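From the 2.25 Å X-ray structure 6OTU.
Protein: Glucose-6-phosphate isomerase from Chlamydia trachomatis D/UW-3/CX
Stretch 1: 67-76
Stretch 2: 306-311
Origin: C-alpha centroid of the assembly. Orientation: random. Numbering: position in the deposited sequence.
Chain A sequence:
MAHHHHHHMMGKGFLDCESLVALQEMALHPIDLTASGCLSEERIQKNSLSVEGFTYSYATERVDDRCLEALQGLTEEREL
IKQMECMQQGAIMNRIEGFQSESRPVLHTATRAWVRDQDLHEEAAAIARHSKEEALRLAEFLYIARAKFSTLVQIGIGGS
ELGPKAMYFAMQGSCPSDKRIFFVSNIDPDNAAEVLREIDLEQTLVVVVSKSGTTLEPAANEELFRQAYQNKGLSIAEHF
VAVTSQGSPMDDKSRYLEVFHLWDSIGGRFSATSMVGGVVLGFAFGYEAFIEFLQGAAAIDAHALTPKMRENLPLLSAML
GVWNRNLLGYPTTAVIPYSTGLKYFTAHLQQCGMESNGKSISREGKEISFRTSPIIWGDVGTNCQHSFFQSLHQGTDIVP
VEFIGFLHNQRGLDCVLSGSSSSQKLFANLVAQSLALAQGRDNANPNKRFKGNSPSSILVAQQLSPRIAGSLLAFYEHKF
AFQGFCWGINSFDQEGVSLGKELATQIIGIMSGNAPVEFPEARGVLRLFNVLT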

ATOM      1  N   CYS A  67      -8.735  28.042 -15.353  1.00 34.56           N
ATOM      2  CA  CYS A  67      -8.231  27.440 -14.124  1.00 38.61           C
ATOM      3  C   CYS A  67      -6.698  27.423 -14.079  1.00 37.60           C
ATOM      4  O   CYS A  67      -6.088  27.749 -13.049  1.00 36.86           O
ATOM      5  CB  CYS A  67      -8.801  26.024 -14.026  1.00 36.46           C
ATOM      6  SG  CYS A  67      -8.056  25.004 -12.803  1.00 45.82           S
ATOM      7  N   LEU A  68      -6.061  27.042 -15.188  1.00 34.10           N
ATOM      8  CA  LEU A  68      -4.606  26.986 -15.251  1.00 33.46           C
ATOM      9  C   LEU A  68      -3.967  28.374 -15.218  1.00 34.75           C
ATOM     10  O   LEU A  68      -2.829  28.509 -14.757  1.00 39.58           O
ATOM     11  CB  LEU A  68      -4.165  26.231 -16.513  1.00 34.98           C
ATOM     12  CG  LEU A  68      -4.581  24.751 -16.559  1.00 33.55           C
ATOM     13  CD1 LEU A  68      -4.520  24.230 -17.986  1.00 31.29           C
ATOM     14  CD2 LEU A  68      -3.730  23.890 -15.627  1.00 29.65           C
ATOM     15  N   GLU A  69      -4.655  29.414 -15.706  1.00 35.48           N
ATOM     16  CA  GLU A  69      -4.081  30.749 -15.579  1.00 37.41           C
ATOM     17  C   GLU A  69      -4.068  31.183 -14.121  1.00 40.40           C
ATOM     18  O   GLU A  69      -3.077  31.743 -13.638  1.00 41.43           O
ATOM     19  CB  GLU A  69      -4.837  31.759 -16.442  1.00 33.30           C
ATOM     20  N   ALA A  70      -5.142  30.891 -13.396  1.00 31.24           N
ATOM     21  CA  ALA A  70      -5.221  31.269 -11.991  1.00 32.15           C
ATOM     22  C   ALA A  70      -4.276  30.433 -11.125  1.00 39.23           C
ATOM     23  O   ALA A  70      -3.614  30.972 -10.227  1.00 43.26           O
ATOM     24  CB  ALA A  70      -6.669  31.142 -11.510  1.00 30.81           C
ATOM     25  N   LEU A  71      -4.211  29.115 -11.351  1.00 31.99           N
ATOM     26  CA  LEU A  71      -3.191  28.316 -10.665  1.00 32.19           C
ATOM     27  C   LEU A  71      -1.800  28.901 -10.897  1.00 44.68           C
ATOM     28  O   LEU A  71      -0.995  28.995  -9.964  1.00 28.87           O
ATOM     29  CB  LEU A  71      -3.236  26.858 -11.132  1.00 28.25           C
ATOM     30  CG  LEU A  71      -4.391  25.992 -10.612  1.00 32.21           C
ATOM     31  CD1 LEU A  71      -4.453  24.646 -11.334  1.00 33.22           C
ATOM     32  CD2 LEU A  71      -4.297  25.801  -9.097  1.00 28.44           C
ATOM     33  N   GLN A  72      -1.503  29.324 -12.132  1.00 29.78           N
ATOM     34  CA  GLN A  72      -0.216  29.978 -12.364  1.00 33.98           C
ATOM     35  C   GLN A  72      -0.075  31.237 -11.512  1.00 38.56           C
ATOM     36  O   GLN A  72       1.001  31.504 -10.957  1.00 44.05           O
ATOM     37  CB  GLN A  72      -0.043  30.325 -13.848  1.00 31.22           C
ATOM     38  CG  GLN A  72       1.052  31.374 -14.104  1.00 32.17           C
ATOM     39  CD  GLN A  72       2.454  30.815 -13.934  1.00 36.46           C
ATOM     40  OE1 GLN A  72       2.704  29.650 -14.235  1.00 35.63           O
ATOM     41  NE2 GLN A  72       3.378  31.647 -13.455  1.00 32.53           N
ATOM     42  N   GLY A  73      -1.148  32.034 -11.417  1.00 36.85           N
ATOM     43  CA  GLY A  73      -1.139  33.185 -10.525  1.00 31.84           C
ATOM     44  C   GLY A  73      -0.909  32.798  -9.076  1.00 36.04           C
ATOM     45  O   GLY A  73      -0.226  33.506  -8.338  1.00 39.97           O
ATOM     46  N   LEU A  74      -1.453  31.651  -8.657  1.00 34.20           N
ATOM     47  CA  LEU A  74      -1.253  31.204  -7.283  1.00 37.52           C
ATOM     48  C   LEU A  74       0.222  30.927  -6.995  1.00 35.56           C
ATOM     49  O   LEU A  74       0.714  31.273  -5.916  1.00 33.50           O
ATOM     50  CB  LEU A  74      -2.120  29.967  -6.993  1.00 28.72           C
ATOM     51  CG  LEU A  74      -2.077  29.451  -5.550  1.00 36.62           C
ATOM     52  CD1 LEU A  74      -2.343  30.599  -4.584  1.00 46.37           C
ATOM     53  CD2 LEU A  74      -3.073  28.307  -5.317  1.00 32.16           C
ATOM     54  N   THR A  75       0.955  30.329  -7.954  1.00 39.32           N
ATOM     55  CA  THR A  75       2.382  30.080  -7.736  1.00 40.68           C
ATOM     56  C   THR A  75       3.147  31.380  -7.572  1.00 40.54           C
ATOM     57  O   THR A  75       4.131  31.439  -6.823  1.00 39.51           O
ATOM     58  CB  THR A  75       3.005  29.276  -8.881  1.00 35.05           C
ATOM     59  OG1 THR A  75       3.232  30.132 -10.009  1.00 32.52           O
ATOM     60  CG2 THR A  75       2.126  28.096  -9.274  1.00 29.32           C
ATOM     61  N   GLU A  76       2.688  32.434  -8.241  1.00 33.66           N
ATOM     62  CA  GLU A  76       3.344  33.731  -8.152  1.00 38.16           C
ATOM     63  C   GLU A  76       3.033  34.424  -6.834  1.00 42.83           C
ATOM     64  O   GLU A  76       3.946  34.866  -6.134  1.00 39.83           O
ATOM     65  CB  GLU A  76       2.911  34.603  -9.322  1.00 33.41           C
ATOM     66  CG  GLU A  76       3.215  33.984 -10.652  1.00 40.58           C
ATOM     67  CD  GLU A  76       2.862  34.912 -11.782  1.00 39.45           C
ATOM     68  OE1 GLU A  76       2.552  36.087 -11.497  1.00 47.28           O
ATOM     69  OE2 GLU A  76       2.876  34.470 -12.945  1.00 35.76           O
TER
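Stretch 2 (306-311) TPKMRE

Stretch 1 is one continuous piece of helix, and stretch 2 is a short loop that meets it with a single buried side chain. From Thr306 to Lys308 the backbone is irregular, then Met309 and Arg310 form a brief 3-10 segment, closed by a hydrogen bond from Glu311 N to Lys308 O at 2.9 Å. From Thr306 to Arg310 the chain runs roughly opposite to the helix, before Glu311 turns back. The two backbones come closest at Gln72 and Met309, whose CA atoms are 5.7 Å apart, and the contact is centred on this pair, the most covered residue on each side.

Met309 points its CA-to-CB bond toward the helix. With chi1 and chi2 both t, the chain reaches out extended, mostly across the helix, to Leu71; chi3 at p then turns the methyl back along the helix toward Leu68. The extension carries SD to 3.7 Å from Leu71 CB, and the turn sets CE 3.9 Å from Leu68 CD2 and 3.5 Å from Leu68 O. Near the root of the same side chain, Thr75 CG2 lies 4.4 Å from Met309 CB. Leu68, Leu71 and Thr75 all direct CA-to-CB toward the loop, spaced as the helical repeat requires.

Gln72 supplies the polar half of the rule. Its CA-to-CB bond points sideways, but chi1 t and chi2 p bring its end to the loop, where OE1 accepts a hydrogen bond from Met309 N at 2.7 Å. The amide's other end is used too: Gln72 NE2 donates to Glu76 OE2 at 2.9 Å, one helical turn on, which helps hold the amide in this orientation.

Thr75, at chi1 p, donates from OG1 to Gln72 O at 2.8 Å while its methyl faces Met309. A water adds a second polar link, donating to Thr75 OG1 at 3.1 Å and to Pro307 O at 2.6 Å.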

ATOM      1  N   THR A 306      12.021  26.439 -13.136  1.00 33.68           N
ATOM      2  CA  THR A 306      11.340  27.009 -14.290  1.00 42.07           C
ATOM      3  C   THR A 306      10.100  27.775 -13.841  1.00 40.25           C
ATOM      4  O   THR A 306       9.203  27.187 -13.236  1.00 33.64           O
ATOM      5  CB  THR A 306      10.964  25.899 -15.270  1.00 47.97           C
ATOM      6  OG1 THR A 306      12.153  25.221 -15.696  1.00 43.24           O
ATOM      7  CG2 THR A 306      10.213  26.459 -16.485  1.00 34.35           C
ATOM      8  N   PRO A 307       9.991  29.067 -14.146  1.00 44.21           N
ATOM      9  CA  PRO A 307       8.942  29.880 -13.505  1.00 41.05           C
ATOM     10  C   PRO A 307       7.535  29.636 -14.021  1.00 42.02           C
ATOM     11  O   PRO A 307       6.592  29.787 -13.237  1.00 45.98           O
ATOM     12  CB  PRO A 307       9.392  31.319 -13.783  1.00 39.62           C
ATOM     13  CG  PRO A 307      10.806  31.208 -14.287  1.00 36.89           C
ATOM     14  CD  PRO A 307      10.948  29.876 -14.914  1.00 36.14           C
ATOM     15  N   LYS A 308       7.345  29.298 -15.300  1.00 45.01           N
ATOM     16  CA  LYS A 308       6.003  29.023 -15.815  1.00 42.43           C
ATOM     17  C   LYS A 308       5.548  27.643 -15.345  1.00 36.91           C
ATOM     18  O   LYS A 308       6.181  26.629 -15.670  1.00 34.07           O
ATOM     19  CB  LYS A 308       5.961  29.118 -17.343  1.00 35.35           C
ATOM     20  N   MET A 309       4.455  27.617 -14.566  1.00 36.00           N
ATOM     21  CA  MET A 309       3.874  26.363 -14.076  1.00 33.06           C
ATOM     22  C   MET A 309       3.690  25.349 -15.204  1.00 38.10           C
ATOM     23  O   MET A 309       4.054  24.173 -15.065  1.00 41.58           O
ATOM     24  CB  MET A 309       2.534  26.642 -13.392  1.00 32.93           C
ATOM     25  CG  MET A 309       1.810  25.396 -12.917  1.00 34.21           C
ATOM     26  SD  MET A 309       0.101  25.730 -12.411  1.00 32.85           S
ATOM     27  CE  MET A 309      -0.740  25.867 -13.997  1.00 32.71           C
ATOM     28  N   ARG A 310       3.147  25.792 -16.342  1.00 33.46           N
ATOM     29  CA  ARG A 310       2.884  24.873 -17.442  1.00 33.46           C
ATOM     30  C   ARG A 310       4.164  24.303 -18.046  1.00 38.16           C
ATOM     31  O   ARG A 310       4.104  23.271 -18.727  1.00 33.40           O
ATOM     32  CB  ARG A 310       2.029  25.559 -18.516  1.00 46.65           C
ATOM     33  CG  ARG A 310       0.505  25.504 -18.208  1.00 55.94           C
ATOM     34  CD  ARG A 310      -0.382  26.083 -19.325  1.00 65.75           C
ATOM     35  NE  ARG A 310      -0.680  25.122 -20.393  1.00 71.97           N
ATOM     36  CZ  ARG A 310       0.062  24.967 -21.490  1.00 79.30           C
ATOM     37  NH1 ARG A 310       1.151  25.706 -21.673  1.00 83.79           N
ATOM     38  NH2 ARG A 310      -0.275  24.073 -22.410  1.00 78.36           N
ATOM     39  N   GLU A 311       5.323  24.917 -17.801  1.00 35.09           N
ATOM     40  CA  GLU A 311       6.584  24.390 -18.313  1.00 36.78           C
ATOM     41  C   GLU A 311       7.443  23.707 -17.241  1.00 43.67           C
ATOM     42  O   GLU A 311       8.638  23.506 -17.471  1.00 49.87           O
ATOM     43  CB  GLU A 311       7.383  25.501 -18.984  1.00 40.54           C
ATOM     44  CG  GLU A 311       6.711  26.078 -20.203  1.00 47.80           C
ATOM     45  CD  GLU A 311       7.390  27.348 -20.695  1.00 63.02           C
ATOM     46  OE1 GLU A 311       8.492  27.688 -20.187  1.00 63.16           O
ATOM     47  OE2 GLU A 311       6.817  28.005 -21.594  1.00 70.82           O
TER
HETATM   48  O   HOH W   1       5.922  31.123 -11.089  1.00 36.03           O